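Local structure of HIAXHD3 (Humicola insolens, 3ZXJ) at residues H17-V22 and G271-V276; R375-K380 and F529-I534. The protein hydrolyses arabinofuranose side chains, probably those of arabinoxylan, as a family 43 glycoside hydrolase whose active site has been engineered to add endo-xylanase activity. One frame throughout, in Å; residues are numbered along the deposited sequence.

Contact 1: residues H17-V22 and G271-V276; sequences HPDLEV and GGRIPV. With BTB (2-[bis-(2-hydroxy-ethyl)-amino]-2-hydroxymethyl-propane-1,3-diol), chain C.
Asp19 and Arg273 meet around one hydroxyl of the bound BTB molecule. BTB O6 donates to Asp19 OD2 at 2.6 Å. It accepts from both terminal nitrogens of the guanidinium, Arg273 NH1 (3.0 Å) and NH2 (2.9 Å), so three bonds grip this oxygen at the guanidinium edge. Asp143 OD1, Gln249 OE1 and Ala85 N also bond to BTB. The direct salt bridge is long, Asp19 OD1 to Arg273 NH1 at 3.7 Å, and since the oxygen is far from the plane of the guanidinium it rests on charge without a directed N-H. Over one face of the same group lies Pro18, its CB 3.3 Å from Arg273 NH2 and offset toward the rim. A bend at chi3 (-81°) turns the guanidinium across the proline ring, the two side chains crossing at about a right angle. Behind them, His17 N bonds to Arg273 O at 3.0 Å, and Leu20 CD2 packs on Pro275 CB. Further out, Ser34 OG bonds to Asp19 OD2, Asp16 OD1 takes the Arg273 backbone N-H, and Phe36 and Phe265 touch the Arg273 side chain. With a leucine in place of Arg273, BTB O6 would probably lose two of its three bonds here and Asp19 its nearby positive charge. The carboxylate and guanidinium sharing one hydroxyl are consistent with a pocket that binds sugar hydroxyls, as expected of a family 43 active site.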
loop_
_atom_site.group_PDB
_atom_site.type_symbol
_atom_site.label_atom_id
_atom_site.label_comp_id
_atom_site.label_asym_id
_atom_site.label_seq_id
_atom_site.Cartn_x
_atom_site.Cartn_y
_atom_site.Cartn_z
ATOM N N HIS A 17 3.522 -2.242 1.234
ATOM C CA HIS A 17 3.213 -1.006 1.964
ATOM C C HIS A 17 4.409 -0.078 1.900
ATOM O O HIS A 17 5.140 0.079 2.880
ATOM C CB HIS A 17 2.782 -1.312 3.415
ATOM C CG HIS A 17 1.304 -1.658 3.548
ATOM N ND1 HIS A 17 0.332 -0.713 3.467
ATOM C CD2 HIS A 17 0.654 -2.876 3.756
ATOM C CE1 HIS A 17 -0.868 -1.290 3.629
ATOM N NE2 HIS A 17 -0.671 -2.625 3.810
ATOM N N PRO A 18 4.629 0.559 0.725
ATOM C CA PRO A 18 5.847 1.296 0.459
ATOM C C PRO A 18 5.849 2.707 1.070
ATOM O O PRO A 18 4.818 3.189 1.508
ATOM C CB PRO A 18 5.837 1.419 -1.074
ATOM C CG PRO A 18 4.375 1.469 -1.443
ATOM C CD PRO A 18 3.762 0.478 -0.468
ATOM N N ASP A 19 7.031 3.331 1.078
ATOM C CA ASP A 19 7.208 4.753 1.436
ATOM C C ASP A 19 6.731 5.027 2.864
ATOM O O ASP A 19 6.155 6.085 3.168
ATOM C CB ASP A 19 6.490 5.679 0.433
ATOM C CG ASP A 19 7.036 5.546 -0.980
ATOM O OD1 ASP A 19 8.262 5.342 -1.103
ATOM O OD2 ASP A 19 6.236 5.621 -1.958
ATOM N N LEU A 20 7.000 4.061 3.740
ATOM C CA LEU A 20 6.420 4.070 5.063
ATOM C C LEU A 20 6.849 5.259 5.923
ATOM O O LEU A 20 7.977 5.773 5.820
ATOM C CB LEU A 20 6.715 2.745 5.777
ATOM C CG LEU A 20 8.173 2.460 6.172
ATOM C CD1 LEU A 20 8.413 2.959 7.601
ATOM C CD2 LEU A 20 8.477 0.961 6.091
ATOM N N GLU A 21 5.915 5.701 6.750
ATOM C CA GLU A 21 6.219 6.566 7.875
ATOM C C GLU A 21 5.747 5.821 9.131
ATOM O O GLU A 21 4.660 5.255 9.125
ATOM C CB GLU A 21 5.493 7.898 7.720
ATOM C CG GLU A 21 5.482 8.753 8.972
ATOM C CD GLU A 21 6.397 9.946 8.875
ATOM O OE1 GLU A 21 6.142 10.785 8.008
ATOM O OE2 GLU A 21 7.341 10.059 9.670
ATOM N N VAL A 22 6.561 5.822 10.186
ATOM C CA VAL A 22 6.177 5.175 11.437
ATOM C C VAL A 22 6.325 6.135 12.614
ATOM O O VAL A 22 7.276 6.932 12.672
ATOM C CB VAL A 22 6.979 3.874 11.642
ATOM C CG1 VAL A 22 8.491 4.153 11.641
ATOM C CG2 VAL A 22 6.536 3.153 12.909
ATOM N N GLY A 271 6.306 -9.070 -5.424
ATOM C CA GLY A 271 5.326 -8.832 -4.362
ATOM C C GLY A 271 5.087 -7.363 -4.017
ATOM O O GLY A 271 3.955 -6.973 -3.647
ATOM N N GLY A 272 6.128 -6.541 -4.151
ATOM C CA GLY A 272 6.011 -5.124 -3.836
ATOM C C GLY A 272 7.086 -4.816 -2.822
ATOM O O GLY A 272 8.078 -5.557 -2.729
ATOM N N ARG A 273 6.876 -3.759 -2.044
ATOM C CA ARG A 273 7.908 -3.264 -1.128
ATOM C C ARG A 273 7.417 -3.451 0.283
ATOM O O ARG A 273 6.369 -2.947 0.648
ATOM C CB ARG A 273 8.227 -1.801 -1.426
ATOM C CG ARG A 273 8.813 -1.645 -2.818
ATOM C CD ARG A 273 9.109 -0.202 -3.170
ATOM N NE ARG A 273 7.896 0.486 -3.598
ATOM C CZ ARG A 273 7.821 1.801 -3.750
ATOM N NH1 ARG A 273 8.898 2.546 -3.513
ATOM N NH2 ARG A 273 6.676 2.371 -4.128
ATOM N N ILE A 274 8.194 -4.177 1.076
ATOM C CA ILE A 274 7.695 -4.748 2.336
ATOM C C ILE A 274 8.626 -4.385 3.494
ATOM O O ILE A 274 9.858 -4.343 3.311
ATOM C CB ILE A 274 7.548 -6.293 2.224
ATOM C CG1 ILE A 274 8.918 -6.985 2.036
ATOM C CG2 ILE A 274 6.642 -6.661 1.046
ATOM C CD1 ILE A 274 8.809 -8.499 1.923
ATOM N N PRO A 275 8.056 -4.124 4.688
ATOM C CA PRO A 275 8.832 -3.623 5.827
ATOM C C PRO A 275 9.721 -4.669 6.522
ATOM O O PRO A 275 9.307 -5.817 6.715
ATOM C CB PRO A 275 7.743 -3.117 6.801
ATOM C CG PRO A 275 6.511 -3.943 6.467
ATOM C CD PRO A 275 6.603 -4.201 4.982
ATOM N N VAL A 276 10.930 -4.229 6.879
ATOM C CA VAL A 276 11.877 -4.971 7.734
ATOM C C VAL A 276 12.315 -4.054 8.882
ATOM O O VAL A 276 12.305 -2.832 8.752
ATOM C CB VAL A 276 13.094 -5.473 6.934
ATOM C CG1 VAL A 276 12.629 -6.465 5.858
ATOM C CG2 VAL A 276 13.849 -4.287 6.324
HETATM C C1 BTB C . 11.950 6.913 -5.377
HETATM O O1 BTB C . 11.653 6.143 -6.538
HETATM C C2 BTB C . 10.841 6.927 -4.309
HETATM C C3 BTB C . 10.540 5.539 -3.698
HETATM O O3 BTB C . 11.688 4.894 -3.137
HETATM C C4 BTB C . 11.363 7.889 -3.235
HETATM O O4 BTB C . 10.422 8.098 -2.180
HETATM N N BTB C . 9.533 7.453 -4.827
HETATM C C5 BTB C . 8.840 6.493 -5.715
HETATM C C6 BTB C . 7.445 6.197 -5.152
HETATM O O6 BTB C . 7.582 5.152 -4.180
HETATM C C7 BTB C . 9.581 8.807 -5.435
HETATM C C8 BTB C . 8.328 9.621 -5.071
HETATM O O8 BTB C . 7.996 9.404 -3.686
#

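Contact 2: residues R375-K380 and F529-I534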
loop_
_atom_site.group_PDB
_atom_site.type_symbol
_atom_site.label_atom_id
_atom_site.label_comp_id
_atom_site.label_asym_id
_atom_site.label_seq_id
_atom_site.Cartn_x
_atom_site.Cartn_y
_atom_site.Cartn_z
ATOM N N ARG A 375 -3.954 -6.418 -1.477
ATOM C CA ARG A 375 -2.576 -6.865 -1.493
ATOM C C ARG A 375 -2.443 -8.363 -1.361
ATOM O O ARG A 375 -3.244 -9.008 -0.674
ATOM C CB ARG A 375 -1.813 -6.179 -0.359
ATOM C CG ARG A 375 -1.612 -4.693 -0.621
ATOM C CD ARG A 375 -1.278 -3.966 0.692
ATOM N NE ARG A 375 -1.266 -2.516 0.476
ATOM C CZ ARG A 375 -2.331 -1.723 0.500
ATOM N NH1 ARG A 375 -3.542 -2.235 0.729
ATOM N NH2 ARG A 375 -2.185 -0.402 0.263
ATOM N N ILE A 376 -1.411 -8.903 -2.014
ATOM C CA ILE A 376 -1.025 -10.308 -1.891
ATOM C C ILE A 376 -0.019 -10.454 -0.761
ATOM O O ILE A 376 0.971 -9.718 -0.708
ATOM C CB ILE A 376 -0.396 -10.818 -3.213
ATOM C CG1 ILE A 376 -1.385 -10.615 -4.388
ATOM C CG2 ILE A 376 0.044 -12.297 -3.071
ATOM C CD1 ILE A 376 -0.791 -10.970 -5.747
ATOM N N ALA A 377 -0.273 -11.393 0.147
ATOM C CA ALA A 377 0.678 -11.693 1.229
ATOM C C ALA A 377 1.647 -12.763 0.776
ATOM O O ALA A 377 1.240 -13.765 0.185
ATOM C CB ALA A 377 -0.039 -12.150 2.503
ATOM N N GLY A 378 2.925 -12.578 1.089
ATOM C CA GLY A 378 3.955 -13.476 0.583
ATOM C C GLY A 378 4.487 -14.469 1.598
ATOM O O GLY A 378 4.164 -14.379 2.786
ATOM N N PRO A 379 5.353 -15.393 1.140
ATOM C CA PRO A 379 5.842 -15.426 -0.240
ATOM C C PRO A 379 4.863 -16.082 -1.248
ATOM O O PRO A 379 5.017 -15.892 -2.455
ATOM C CB PRO A 379 7.131 -16.259 -0.110
ATOM C CG PRO A 379 6.805 -17.208 1.007
ATOM C CD PRO A 379 6.069 -16.365 1.998
ATOM N N LYS A 380 3.878 -16.845 -0.776
ATOM C CA LYS A 380 2.937 -17.486 -1.702
ATOM C C LYS A 380 1.546 -17.471 -1.110
ATOM O O LYS A 380 1.365 -17.772 0.076
ATOM C CB LYS A 380 3.348 -18.946 -1.999
ATOM C CG LYS A 380 4.719 -19.126 -2.642
ATOM C CD LYS A 380 5.013 -20.597 -2.921
ATOM C CE LYS A 380 6.400 -20.746 -3.551
ATOM N NZ LYS A 380 6.693 -22.182 -3.844
ATOM N N PHE A 529 -14.542 -13.364 -0.422
ATOM C CA PHE A 529 -13.163 -13.517 -0.824
ATOM C C PHE A 529 -12.441 -14.155 0.338
ATOM O O PHE A 529 -12.707 -13.813 1.484
ATOM C CB PHE A 529 -12.482 -12.144 -1.092
ATOM C CG PHE A 529 -10.989 -12.244 -1.227
ATOM C CD1 PHE A 529 -10.412 -12.555 -2.471
ATOM C CD2 PHE A 529 -10.152 -12.075 -0.115
ATOM C CE1 PHE A 529 -9.046 -12.680 -2.603
ATOM C CE2 PHE A 529 -8.783 -12.217 -0.244
ATOM C CZ PHE A 529 -8.221 -12.510 -1.487
ATOM N N LYS A 530 -11.505 -15.043 0.027
ATOM C CA LYS A 530 -10.599 -15.614 1.032
ATOM C C LYS A 530 -9.178 -15.756 0.491
ATOM O O LYS A 530 -8.980 -16.244 -0.628
ATOM C CB LYS A 530 -11.136 -16.975 1.466
ATOM C CG LYS A 530 -10.220 -17.759 2.402
ATOM C CD LYS A 530 -10.358 -17.294 3.838
ATOM C CE LYS A 530 -9.714 -18.282 4.824
ATOM N NZ LYS A 530 -8.223 -18.145 4.839
HETATM N N MSE A 531 -8.188 -15.354 1.295
HETATM C CA MSE A 531 -6.775 -15.584 0.952
HETATM C C MSE A 531 -6.234 -16.636 1.881
HETATM O O MSE A 531 -6.323 -16.496 3.108
HETATM C CB MSE A 531 -5.945 -14.294 1.103
HETATM C CG MSE A 531 -4.437 -14.449 0.870
HETATM SE SE MSE A 531 -3.637 -12.681 0.515
HETATM C CE MSE A 531 -3.689 -12.109 2.391
ATOM N N ASN A 532 -5.699 -17.705 1.289
ATOM C CA ASN A 532 -4.991 -18.754 2.029
ATOM C C ASN A 532 -3.496 -18.658 1.765
ATOM O O ASN A 532 -3.085 -18.522 0.611
ATOM C CB ASN A 532 -5.467 -20.118 1.548
ATOM C CG ASN A 532 -6.953 -20.314 1.733
ATOM O OD1 ASN A 532 -7.523 -19.892 2.746
ATOM N ND2 ASN A 532 -7.593 -20.979 0.767
HETATM N N MSE A 533 -2.679 -18.786 2.810
HETATM C CA MSE A 533 -1.234 -18.837 2.631
HETATM C C MSE A 533 -0.896 -20.204 2.094
HETATM O O MSE A 533 -1.436 -21.217 2.560
HETATM C CB MSE A 533 -0.421 -18.562 3.899
HETATM C CG MSE A 533 -0.840 -17.314 4.670
HETATM SE SE MSE A 533 -0.826 -15.774 3.434
HETATM C CE MSE A 533 1.068 -15.897 2.967
ATOM N N ILE A 534 -0.059 -20.241 1.061
ATOM C CA ILE A 534 0.355 -21.503 0.456
ATOM C C ILE A 534 1.626 -21.907 1.178
ATOM O O ILE A 534 2.641 -21.248 1.049
ATOM C CB ILE A 534 0.593 -21.344 -1.062
ATOM C CG1 ILE A 534 -0.743 -21.061 -1.769
ATOM C CG2 ILE A 534 1.258 -22.593 -1.648
ATOM C CD1 ILE A 534 -0.640 -20.790 -3.253
HETATM O O HOH W 1 3.411 -18.437 1.924
#
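Lys380 and Ile534 bring the two backbones together, with their CA atoms 5.2 Å apart; toward the other end the chains diverge, and Ile376 CA is 8.3 Å from Met531 CA. Ile534 N donates to Lys380 O at 3.0 Å in a nearly straight bond (169° at the hydrogen), although the donor sits 49° out of the carbonyl plane. A water completes the link, accepting from Lys380 N and donating to Ile534 O. The antiparallel pairing of strands 380-388 and 523-533 is thus carried to its end partly through solvent.

Beside this bridge Lys380 CB lies 3.8 Å from Ile534 CB, while the extended lysine chain leads its amine away. Where the backbones part, two selenomethionines fill the interval. Met531, with CG anti to its own N (chi1 176°), reaches toward the 375-380 loop: its SE comes within 3.6 Å of Ala377 N and its CE within 3.7 Å of Ala377 CB. Met533 approaches the same methyl through SE and, bent at both chi2 and chi3, curls its CE in among carbonyl oxygens, 3.5 Å from Gly378 O and equally near those of Ala377 and Lys380. Both selenomethionine ends thus rest on Ala377 CB, arriving at roughly a right angle to one another. The backbone N and O of Ala377 are buried with no polar partner in the model; selenium and methyl surfaces lie against them instead.

Residues 375-380, with a cis peptide before Pro379, carry the chain from strand 372-375 of one sheet to strand 380-388 of the other. Met531 also touches Phe510 on the facing sheet. This is typical of a concanavalin A-like beta-sandwich: a connection between the two sheets packs against the end of the chain's last strand, an inner strand of its sheet.

The centres of the two contacts lie about 17 Å apart, and the contacts share no sheet. Contact 1 closes before contact 2 opens along the chain. It joins the loop leading into strand 21-25 to the first part of strand 273-282, in two four-stranded sheets of the family 43 range, which forms a five-bladed beta-propeller in this family; contact 2 belongs to the C-terminal sandwich. They nevertheless touch: His17 NE2 packs 3.4 Å from Arg375 NE. Arg375 NE also bonds to Asp16 O, and Gly378 shares a backbone hydrogen bond with Trp14. The crossover of contact 2 is thus docked on the segment leading into the BTB pocket, with the Arg375 side chain about 12 Å from the ligand.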